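PDB 4WCJ: polysaccharide deacetylase from Ammonifex degensii, which probably removes N-acetyl groups from the exopolysaccharide poly-beta-1,6-N-acetyl-D-glucosamine, as a zinc-dependent member of carbohydrate esterase family 4. Local coordinates for residues Tyr42-Pro47 / Asp99-Val104; Ile53-Phe58 / Phe109-Lys114; Leu94-Asp99 / Leu120-Ala125. One frame throughout, in Å; residues are numbered along the deposited sequence.

Contact 1. Residues Tyr42-Pro47 / Asp99-Val104. With ZN (zinc ion), chain B.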
loop_
_atom_site.group_PDB
_atom_site.type_symbol
_atom_site.label_atom_id
_atom_site.label_comp_id
_atom_site.label_asym_id
_atom_site.label_seq_id
_atom_site.Cartn_x
_atom_site.Cartn_y
_atom_site.Cartn_z
ATOM N N TYR A 42 4.268 0.525 -4.751
ATOM C CA TYR A 42 4.152 0.685 -6.198
ATOM C C TYR A 42 2.842 1.393 -6.543
ATOM O O TYR A 42 1.942 1.494 -5.701
ATOM C CB TYR A 42 4.193 -0.669 -6.913
ATOM C CG TYR A 42 5.467 -1.468 -6.780
ATOM C CD1 TYR A 42 6.522 -1.283 -7.672
ATOM C CD2 TYR A 42 5.606 -2.432 -5.789
ATOM C CE1 TYR A 42 7.688 -2.025 -7.566
ATOM C CE2 TYR A 42 6.771 -3.176 -5.671
ATOM C CZ TYR A 42 7.805 -2.971 -6.567
ATOM O OH TYR A 42 8.963 -3.708 -6.460
ATOM N N HIS A 43 2.738 1.903 -7.767
ATOM C CA HIS A 43 1.489 2.492 -8.244
ATOM C C HIS A 43 1.027 1.819 -9.525
ATOM O O HIS A 43 0.004 1.133 -9.557
ATOM C CB HIS A 43 1.651 3.997 -8.476
ATOM C CG HIS A 43 1.694 4.791 -7.210
ATOM N ND1 HIS A 43 2.850 4.976 -6.487
ATOM C CD2 HIS A 43 0.715 5.435 -6.530
ATOM C CE1 HIS A 43 2.583 5.703 -5.415
ATOM N NE2 HIS A 43 1.297 5.996 -5.419
ATOM N N ARG A 44 1.806 2.007 -10.582
ATOM C CA ARG A 44 1.443 1.495 -11.895
ATOM C C ARG A 44 2.501 0.571 -12.447
ATOM O O ARG A 44 3.692 0.757 -12.214
ATOM C CB ARG A 44 1.216 2.643 -12.878
ATOM C CG ARG A 44 0.126 3.593 -12.438
ATOM C CD ARG A 44 0.249 4.939 -13.116
ATOM N NE ARG A 44 -0.680 5.897 -12.530
ATOM C CZ ARG A 44 -0.438 7.202 -12.430
ATOM N NH1 ARG A 44 -1.340 8.009 -11.882
ATOM N NH2 ARG A 44 0.703 7.702 -12.890
ATOM N N VAL A 45 2.048 -0.419 -13.198
ATOM C CA VAL A 45 2.951 -1.276 -13.939
ATOM C C VAL A 45 2.641 -1.059 -15.418
ATOM O O VAL A 45 1.742 -1.684 -15.987
ATOM C CB VAL A 45 2.801 -2.737 -13.523
ATOM C CG1 VAL A 45 3.761 -3.597 -14.307
ATOM C CG2 VAL A 45 3.074 -2.861 -12.030
ATOM N N LEU A 46 3.380 -0.121 -16.005
ATOM C CA LEU A 46 3.059 0.464 -17.301
ATOM C C LEU A 46 4.339 0.858 -18.041
ATOM O O LEU A 46 5.354 1.188 -17.413
ATOM C CB LEU A 46 2.157 1.692 -17.124
ATOM C CG LEU A 46 0.703 1.429 -16.731
ATOM C CD1 LEU A 46 -0.035 2.735 -16.531
ATOM C CD2 LEU A 46 0.049 0.594 -17.820
ATOM N N PRO A 47 4.289 0.855 -19.382
ATOM C CA PRO A 47 5.516 1.075 -20.155
ATOM C C PRO A 47 5.889 2.544 -20.431
ATOM O O PRO A 47 7.044 2.797 -20.773
ATOM C CB PRO A 47 5.212 0.354 -21.470
ATOM C CG PRO A 47 3.738 0.552 -21.643
ATOM C CD PRO A 47 3.140 0.529 -20.249
ATOM N N ASP A 99 -3.703 3.252 -5.090
ATOM C CA ASP A 99 -4.671 4.032 -5.896
ATOM C C ASP A 99 -5.799 3.173 -6.482
ATOM O O ASP A 99 -6.976 3.412 -6.193
ATOM C CB ASP A 99 -4.007 4.826 -7.029
ATOM C CG ASP A 99 -3.147 5.960 -6.505
ATOM O OD1 ASP A 99 -3.169 6.177 -5.286
ATOM O OD2 ASP A 99 -2.446 6.612 -7.305
ATOM N N GLY A 100 -5.448 2.188 -7.303
ATOM C CA GLY A 100 -6.455 1.335 -7.904
ATOM C C GLY A 100 -6.270 1.174 -9.403
ATOM O O GLY A 100 -7.188 0.737 -10.104
ATOM N N ASP A 101 -5.085 1.526 -9.900
ATOM C CA ASP A 101 -4.853 1.527 -11.343
ATOM C C ASP A 101 -5.151 0.172 -11.990
ATOM O O ASP A 101 -4.842 -0.873 -11.427
ATOM C CB ASP A 101 -3.419 1.935 -11.660
ATOM C CG ASP A 101 -3.238 2.304 -13.117
ATOM O OD1 ASP A 101 -3.633 3.429 -13.498
ATOM O OD2 ASP A 101 -2.706 1.483 -13.891
ATOM N N LEU A 102 -5.750 0.208 -13.179
ATOM C CA LEU A 102 -6.066 -1.004 -13.927
ATOM C C LEU A 102 -4.834 -1.873 -14.161
ATOM O O LEU A 102 -4.940 -3.095 -14.244
ATOM C CB LEU A 102 -6.708 -0.643 -15.269
ATOM C CG LEU A 102 -7.078 -1.811 -16.182
ATOM C CD1 LEU A 102 -8.004 -2.793 -15.459
ATOM C CD2 LEU A 102 -7.707 -1.311 -17.473
ATOM N N SER A 103 -3.663 -1.249 -14.266
ATOM C CA SER A 103 -2.453 -2.014 -14.549
ATOM C C SER A 103 -2.109 -2.965 -13.414
ATOM O O SER A 103 -1.408 -3.939 -13.633
ATOM C CB SER A 103 -1.253 -1.097 -14.827
ATOM O OG SER A 103 -0.873 -0.381 -13.659
ATOM N N VAL A 104 -2.575 -2.681 -12.193
ATOM C CA VAL A 104 -2.366 -3.647 -11.113
ATOM C C VAL A 104 -3.049 -4.972 -11.472
ATOM O O VAL A 104 -2.495 -6.047 -11.243
ATOM C CB VAL A 104 -2.883 -3.117 -9.752
ATOM C CG1 VAL A 104 -2.658 -4.154 -8.641
ATOM C CG2 VAL A 104 -2.181 -1.816 -9.404
HETATM ZN ZN ZN B . -2.101 7.447 -3.895
HETATM O O HOH W 1 -2.657 1.615 -8.428
HETATM O O HOH W 2 0.052 6.848 -3.331
HETATM O O HOH W 3 -3.040 5.478 -11.782
HETATM O O HOH W 4 -0.866 8.119 -5.642
#

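Contact 2. Residues Ile53-Phe58 / Phe109-Lys114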
loop_
_atom_site.group_PDB
_atom_site.type_symbol
_atom_site.label_atom_id
_atom_site.label_comp_id
_atom_site.label_asym_id
_atom_site.label_seq_id
_atom_site.Cartn_x
_atom_site.Cartn_y
_atom_site.Cartn_z
ATOM N N ILE A 53 6.485 1.358 -13.268
ATOM C CA ILE A 53 7.581 0.433 -13.490
ATOM C C ILE A 53 7.131 -0.559 -14.561
ATOM O O ILE A 53 5.959 -0.930 -14.619
ATOM C CB ILE A 53 7.975 -0.290 -12.183
ATOM C CG1 ILE A 53 9.231 -1.140 -12.364
ATOM C CG2 ILE A 53 6.824 -1.137 -11.652
ATOM C CD1 ILE A 53 9.607 -1.885 -11.109
ATOM N N SER A 54 8.040 -0.978 -15.429
ATOM C CA SER A 54 7.646 -1.892 -16.492
ATOM C C SER A 54 7.374 -3.278 -15.928
ATOM O O SER A 54 7.924 -3.657 -14.893
ATOM C CB SER A 54 8.723 -1.967 -17.581
ATOM O OG SER A 54 9.846 -2.707 -17.148
ATOM N N ARG A 55 6.507 -4.013 -16.616
ATOM C CA ARG A 55 6.157 -5.385 -16.262
ATOM C C ARG A 55 7.414 -6.227 -16.084
ATOM O O ARG A 55 7.587 -6.896 -15.067
ATOM C CB ARG A 55 5.248 -5.975 -17.341
ATOM C CG ARG A 55 4.569 -7.283 -16.984
ATOM C CD ARG A 55 3.338 -7.489 -17.864
ATOM N NE ARG A 55 2.818 -8.852 -17.807
ATOM C CZ ARG A 55 1.688 -9.244 -18.388
ATOM N NH1 ARG A 55 0.949 -8.371 -19.064
ATOM N NH2 ARG A 55 1.294 -10.509 -18.295
ATOM N N ARG A 56 8.298 -6.149 -17.075
ATOM C CA ARG A 56 9.585 -6.836 -17.054
ATOM C C ARG A 56 10.408 -6.453 -15.819
ATOM O O ARG A 56 10.890 -7.323 -15.094
ATOM C CB ARG A 56 10.363 -6.517 -18.336
ATOM C CG ARG A 56 11.368 -7.573 -18.772
ATOM C CD ARG A 56 11.941 -7.242 -20.151
ATOM N NE ARG A 56 12.891 -8.248 -20.623
ATOM C CZ ARG A 56 13.457 -8.242 -21.829
ATOM N NH1 ARG A 56 13.168 -7.284 -22.701
ATOM N NH2 ARG A 56 14.311 -9.199 -22.167
ATOM N N GLU A 57 10.554 -5.149 -15.578
ATOM C CA GLU A 57 11.336 -4.659 -14.442
ATOM C C GLU A 57 10.720 -5.076 -13.110
ATOM O O GLU A 57 11.429 -5.454 -12.179
ATOM C CB GLU A 57 11.468 -3.131 -14.495
ATOM C CG GLU A 57 12.459 -2.607 -15.528
ATOM C CD GLU A 57 12.259 -1.122 -15.824
ATOM O OE1 GLU A 57 11.160 -0.593 -15.534
ATOM O OE2 GLU A 57 13.200 -0.480 -16.344
ATOM N N PHE A 58 9.399 -4.982 -13.019
ATOM C CA PHE A 58 8.665 -5.395 -11.826
ATOM C C PHE A 58 8.947 -6.861 -11.495
ATOM O O PHE A 58 9.312 -7.184 -10.364
ATOM C CB PHE A 58 7.163 -5.157 -12.028
ATOM C CG PHE A 58 6.301 -5.592 -10.870
ATOM C CD1 PHE A 58 6.460 -5.030 -9.614
ATOM C CD2 PHE A 58 5.298 -6.532 -11.054
ATOM C CE1 PHE A 58 5.650 -5.419 -8.557
ATOM C CE2 PHE A 58 4.488 -6.927 -10.002
ATOM C CZ PHE A 58 4.663 -6.370 -8.753
ATOM N N PHE A 109 -0.792 -8.197 -11.376
ATOM C CA PHE A 109 -1.416 -9.404 -10.828
ATOM C C PHE A 109 -0.914 -10.733 -11.434
ATOM O O PHE A 109 -0.674 -11.683 -10.681
ATOM C CB PHE A 109 -2.941 -9.308 -10.972
ATOM C CG PHE A 109 -3.691 -10.494 -10.404
ATOM C CD1 PHE A 109 -3.471 -10.915 -9.102
ATOM C CD2 PHE A 109 -4.644 -11.154 -11.161
ATOM C CE1 PHE A 109 -4.158 -11.988 -8.575
ATOM C CE2 PHE A 109 -5.348 -12.229 -10.637
ATOM C CZ PHE A 109 -5.104 -12.649 -9.342
ATOM N N PRO A 110 -0.767 -10.821 -12.776
ATOM C CA PRO A 110 -0.246 -12.087 -13.316
ATOM C C PRO A 110 1.170 -12.409 -12.835
ATOM O O PRO A 110 1.475 -13.576 -12.564
ATOM C CB PRO A 110 -0.264 -11.858 -14.831
ATOM C CG PRO A 110 -1.336 -10.830 -15.037
ATOM C CD PRO A 110 -1.206 -9.917 -13.856
ATOM N N VAL A 111 2.007 -11.382 -12.730
ATOM C CA VAL A 111 3.367 -11.530 -12.217
ATOM C C VAL A 111 3.330 -12.054 -10.784
ATOM O O VAL A 111 4.032 -13.006 -10.445
ATOM C CB VAL A 111 4.149 -10.182 -12.254
ATOM C CG1 VAL A 111 5.464 -10.308 -11.513
ATOM C CG2 VAL A 111 4.384 -9.725 -13.688
ATOM N N LEU A 112 2.495 -11.425 -9.954
ATOM C CA LEU A 112 2.349 -11.791 -8.550
ATOM C C LEU A 112 1.753 -13.185 -8.377
ATOM O O LEU A 112 2.153 -13.940 -7.490
ATOM C CB LEU A 112 1.469 -10.773 -7.827
ATOM C CG LEU A 112 2.110 -9.389 -7.740
ATOM C CD1 LEU A 112 1.061 -8.306 -7.473
ATOM C CD2 LEU A 112 3.187 -9.382 -6.658
ATOM N N LYS A 113 0.769 -13.497 -9.209
ATOM C CA LYS A 113 0.066 -14.772 -9.099
ATOM C C LYS A 113 0.991 -15.920 -9.480
ATOM O O LYS A 113 1.031 -16.950 -8.807
ATOM C CB LYS A 113 -1.187 -14.763 -9.976
ATOM C CG LYS A 113 -2.055 -16.010 -9.840
ATOM C CD LYS A 113 -3.453 -15.776 -10.397
ATOM C CE LYS A 113 -3.440 -15.593 -11.909
ATOM N NZ LYS A 113 -4.816 -15.408 -12.461
ATOM N N LYS A 114 1.753 -15.728 -10.552
ATOM C CA LYS A 114 2.650 -16.766 -11.059
ATOM C C LYS A 114 3.792 -17.029 -10.079
ATOM O O LYS A 114 4.471 -18.048 -10.165
ATOM C CB LYS A 114 3.193 -16.368 -12.435
ATOM C CG LYS A 114 3.806 -17.507 -13.239
ATOM C CD LYS A 114 4.037 -17.131 -14.707
ATOM C CE LYS A 114 5.119 -16.065 -14.877
ATOM N NZ LYS A 114 4.630 -14.661 -14.647
#

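Contact 3. Residues Leu94-Asp99 / Leu120-Ala125. With ZN (zinc ion), chain B.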
loop_
_atom_site.group_PDB
_atom_site.type_symbol
_atom_site.label_atom_id
_atom_site.label_comp_id
_atom_site.label_asym_id
_atom_site.label_seq_id
_atom_site.Cartn_x
_atom_site.Cartn_y
_atom_site.Cartn_z
ATOM N N LEU A 94 6.861 -6.734 2.369
ATOM C CA LEU A 94 5.466 -6.670 1.953
ATOM C C LEU A 94 5.330 -5.830 0.685
ATOM O O LEU A 94 5.817 -4.692 0.623
ATOM C CB LEU A 94 4.595 -6.081 3.063
ATOM C CG LEU A 94 3.116 -5.861 2.726
ATOM C CD1 LEU A 94 2.451 -7.163 2.303
ATOM C CD2 LEU A 94 2.381 -5.260 3.906
ATOM N N VAL A 95 4.677 -6.392 -0.325
ATOM C CA VAL A 95 4.377 -5.660 -1.550
ATOM C C VAL A 95 3.051 -4.918 -1.405
ATOM O O VAL A 95 2.045 -5.511 -1.011
ATOM C CB VAL A 95 4.310 -6.605 -2.774
ATOM C CG1 VAL A 95 3.913 -5.837 -4.026
ATOM C CG2 VAL A 95 5.638 -7.315 -2.967
ATOM N N THR A 96 3.056 -3.614 -1.686
ATOM C CA THR A 96 1.816 -2.838 -1.695
ATOM C C THR A 96 1.688 -1.965 -2.948
ATOM O O THR A 96 2.689 -1.528 -3.541
ATOM C CB THR A 96 1.679 -1.924 -0.437
ATOM O OG1 THR A 96 2.486 -0.745 -0.584
ATOM C CG2 THR A 96 2.053 -2.676 0.833
ATOM N N PHE A 97 0.439 -1.711 -3.328
ATOM C CA PHE A 97 0.098 -0.809 -4.423
ATOM C C PHE A 97 -0.888 0.249 -3.954
ATOM O O PHE A 97 -1.837 -0.080 -3.239
ATOM C CB PHE A 97 -0.524 -1.572 -5.595
ATOM C CG PHE A 97 0.466 -2.322 -6.426
ATOM C CD1 PHE A 97 0.994 -3.516 -5.985
ATOM C CD2 PHE A 97 0.867 -1.822 -7.654
ATOM C CE1 PHE A 97 1.902 -4.210 -6.755
ATOM C CE2 PHE A 97 1.779 -2.512 -8.428
ATOM C CZ PHE A 97 2.301 -3.699 -7.976
ATOM N N ASP A 98 -0.676 1.497 -4.372
ATOM C CA ASP A 98 -1.605 2.603 -4.085
ATOM C C ASP A 98 -2.397 3.060 -5.302
ATOM O O ASP A 98 -1.820 3.229 -6.362
ATOM C CB ASP A 98 -0.855 3.826 -3.545
ATOM C CG ASP A 98 -0.441 3.672 -2.099
ATOM O OD1 ASP A 98 -0.643 2.578 -1.520
ATOM O OD2 ASP A 98 0.104 4.651 -1.549
ATOM N N ASP A 99 -3.703 3.252 -5.090
ATOM C CA ASP A 99 -4.671 4.032 -5.896
ATOM C C ASP A 99 -5.799 3.173 -6.482
ATOM O O ASP A 99 -6.976 3.412 -6.193
ATOM C CB ASP A 99 -4.007 4.826 -7.029
ATOM C CG ASP A 99 -3.147 5.960 -6.505
ATOM O OD1 ASP A 99 -3.169 6.177 -5.286
ATOM O OD2 ASP A 99 -2.446 6.612 -7.305
ATOM N N LEU A 120 -0.769 -5.972 -0.718
ATOM C CA LEU A 120 -1.817 -5.131 -0.174
ATOM C C LEU A 120 -2.144 -4.048 -1.203
ATOM O O LEU A 120 -1.261 -3.312 -1.641
ATOM C CB LEU A 120 -1.381 -4.503 1.157
ATOM C CG LEU A 120 -2.415 -4.406 2.288
ATOM C CD1 LEU A 120 -1.789 -3.859 3.584
ATOM C CD2 LEU A 120 -3.622 -3.586 1.878
ATOM N N PHE A 121 -3.414 -3.953 -1.580
ATOM C CA PHE A 121 -3.870 -3.004 -2.595
ATOM C C PHE A 121 -4.701 -1.913 -1.930
ATOM O O PHE A 121 -5.862 -2.164 -1.564
ATOM C CB PHE A 121 -4.700 -3.744 -3.648
ATOM C CG PHE A 121 -4.868 -3.005 -4.958
ATOM C CD1 PHE A 121 -4.131 -1.860 -5.251
ATOM C CD2 PHE A 121 -5.804 -3.460 -5.890
ATOM C CE1 PHE A 121 -4.305 -1.198 -6.468
ATOM C CE2 PHE A 121 -5.983 -2.791 -7.098
ATOM C CZ PHE A 121 -5.231 -1.677 -7.388
ATOM N N PHE A 122 -4.118 -0.725 -1.771
ATOM C CA PHE A 122 -4.821 0.399 -1.167
ATOM C C PHE A 122 -5.616 1.153 -2.227
ATOM O O PHE A 122 -5.033 1.855 -3.040
ATOM C CB PHE A 122 -3.834 1.353 -0.491
ATOM C CG PHE A 122 -3.075 0.745 0.663
ATOM C CD1 PHE A 122 -3.645 0.677 1.929
ATOM C CD2 PHE A 122 -1.781 0.266 0.492
ATOM C CE1 PHE A 122 -2.932 0.142 2.994
ATOM C CE2 PHE A 122 -1.070 -0.275 1.556
ATOM C CZ PHE A 122 -1.647 -0.334 2.805
ATOM N N VAL A 123 -6.936 1.023 -2.219
ATOM C CA VAL A 123 -7.728 1.655 -3.261
ATOM C C VAL A 123 -8.461 2.919 -2.814
ATOM O O VAL A 123 -8.882 3.049 -1.662
ATOM C CB VAL A 123 -8.745 0.659 -3.857
ATOM C CG1 VAL A 123 -8.018 -0.598 -4.346
ATOM C CG2 VAL A 123 -9.832 0.257 -2.845
ATOM N N ILE A 124 -8.565 3.860 -3.741
ATOM C CA ILE A 124 -9.419 5.028 -3.595
ATOM C C ILE A 124 -10.830 4.551 -3.890
ATOM O O ILE A 124 -11.245 4.471 -5.049
ATOM C CB ILE A 124 -9.033 6.155 -4.546
ATOM C CG1 ILE A 124 -7.537 6.451 -4.437
ATOM C CG2 ILE A 124 -9.846 7.396 -4.225
ATOM C CD1 ILE A 124 -7.015 7.295 -5.549
ATOM N N ALA A 125 -11.565 4.195 -2.839
ATOM C CA ALA A 125 -12.774 3.393 -3.017
ATOM C C ALA A 125 -13.809 4.081 -3.891
ATOM O O ALA A 125 -14.540 3.411 -4.615
ATOM C CB ALA A 125 -13.382 3.025 -1.645
HETATM ZN ZN ZN B . -2.101 7.447 -3.895
HETATM O O HOH W 2 0.052 6.848 -3.331
HETATM O O HOH W 4 -0.866 8.119 -5.642
#

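Contact 1. Residues Tyr42-Pro47 / Asp99-Val104
Ser103 OG joins the two segments by working in both directions: it accepts the backbone N-H of Val45 at 3.0 Å, in a fairly straight bond (163°), and gives its own proton to Asp101 OD2. With chi1 at 67° the hydroxyl stands between its backbone N and carbonyl carbon, where it reaches Val45 and the carboxylate together. Asp101 OD2 takes a second bond from the same residue, Ser103 N at 2.9 Å, arriving from above the carboxylate plane; this caps the N-terminus of helix 102-114. The other oxygen, Asp101 OD1, accepts from water 3 at 2.7 Å, and that water accepts from Arg44 NE. Direct attraction between Arg44 NE and Asp101 OD1 is a long salt bridge of 4.0 Å, while Arg44 NH2 is spent on the carbonyl of Arg50. Water 1 satisfies two backbone groups, donating to His43 O and accepting from Asp101 N at 2.8 Å. Apolar packing is slight, Leu46 CD2 lying 3.7 Å from Ser103 CB. Nearer the metal, the His43 ring turns its CD2 edge to Asp99 OD2 (3.5 Å) and hydrogen-bonds through NE2 to zinc-bound water 2. Asp99 splits its carboxylate: OD1 binds zinc at 2.2 Å, and OD2 receives water 4, also a zinc ligand. With His157 and His162, Asp99 forms the Asp-His-His zinc site characteristic of family 4 carbohydrate esterases.

Contact 2. Residues Ile53-Phe58 / Phe109-Lys114
Two helices of the beta/alpha barrel, 55-67 and 102-114, pack together through Phe58 and Arg55 on one side and Pro110, Val111 and Leu112 on the other. Phe58 carries the buried part. Its ring is swung toward the second helix, CG anti to the backbone N (chi1 178°), and two neighbouring residues meet the ring obliquely. Val111 CG1 lies 3.8 Å from Phe58 CD2 and equally near CE2, whereas Leu112 CD2 meets Phe58 CZ at 4.0 Å with its side chain crossing at about a right angle. Both leucine and valine also touch Leu62, one turn further along the first helix, and the Phe58 ring meets Tyr42 edge-to-face. Toward solvent, the extended chain of Arg55 runs past Val111 in the opposite direction, CG to Val111 CG2 at 4.1 Å, and brings NH2 within 4.0 Å of Pro110 CB. Its NH1 makes a weak hydrogen bond to His107 ND1, on the preceding turn of helix 102-114. Pro110 has no N-H to offer the preceding turn, and the helix kinks there. Helix 55-67 begins with a capping box: Glu57 N donates to Ser54 OG at 3.0 Å, and Ser54 N returns a bond to Glu57 OE1 at 3.1 Å, reaching its anti side. The largely apolar packing joins helices 55-67 and 102-114 in the outer layer around the parallel strands, as in beta/alpha-barrel folds.

Contact 3. Residues Leu94-Asp99 / Leu120-Ala125
Phe122 N donates to Phe97 O at 2.8 Å, almost head-on to the carbonyl (175°), and the edge of the Phe121 ring lies against the same oxygen, CD1 at 3.5 Å, with the oxygen in the ring plane. Parallel pairing runs on either side of it. Phe97 N donates to Leu120 O, an oxygen also approached by Thr96 CA at 3.1 Å in a CA-H...O contact, and Asp99 N donates to Phe122 O at 2.8 Å. Last comes Ile124 N to Asp99 O at 3.0 Å, the donor now tilted from the carbonyl plane as strand 119-123 runs out. Phe121 lies beside Phe97, CD1 to Phe97 CB at 3.6 Å, and Val123 CG1 sits over the centre of one Phe121 ring face. Thr96, Asp98, Leu120 and Phe122 share the opposite face of the sheet. There Phe122, with CG beside its backbone N (chi1 -63°), runs alongside Asp98, their flat groups nearly perpendicular (88°) and its CD2 3.3 Å from Asp98 OD1; its CE2 reaches Thr96 CB at 3.8 Å. An alanine at Phe122 removes this ring and would probably open a gap beside Thr96, leaving the Asp98 carboxylate less firmly flanked. Asp98 OD2 pairs with Arg245 in a salt bridge and accepts from zinc-bound water 2. The buried carboxylate is thus held by the arginine, with the Phe122 ring packed beside it, an arrangement likely to orient this water and, with the paired backbone of Asp99, to fix the metal ligand at the strand's end.

In the fold
Along the chain the segments of all three contacts interleave: residues 42-58 supply the first halves of contacts 1 and 2, and the unit strand 91-99, helix 102-114, strand 119-123 supplies the rest. The centre of contact 3 lies about 4 Å from the chain's centre. The centre of contact 1 is about 10 Å from those of contacts 2 and 3, while contacts 2 and 3 are about 15 Å apart between centres. Contact 1 shares Asp99 and the zinc with contact 3, and helix 102-114 with contact 2. Phe58 of contact 2 packs on Phe97 of contact 3, tying helices to barrel strands. The beta-alpha-beta crossover thus connects the metal site, at one end of the strands, to the helical layer.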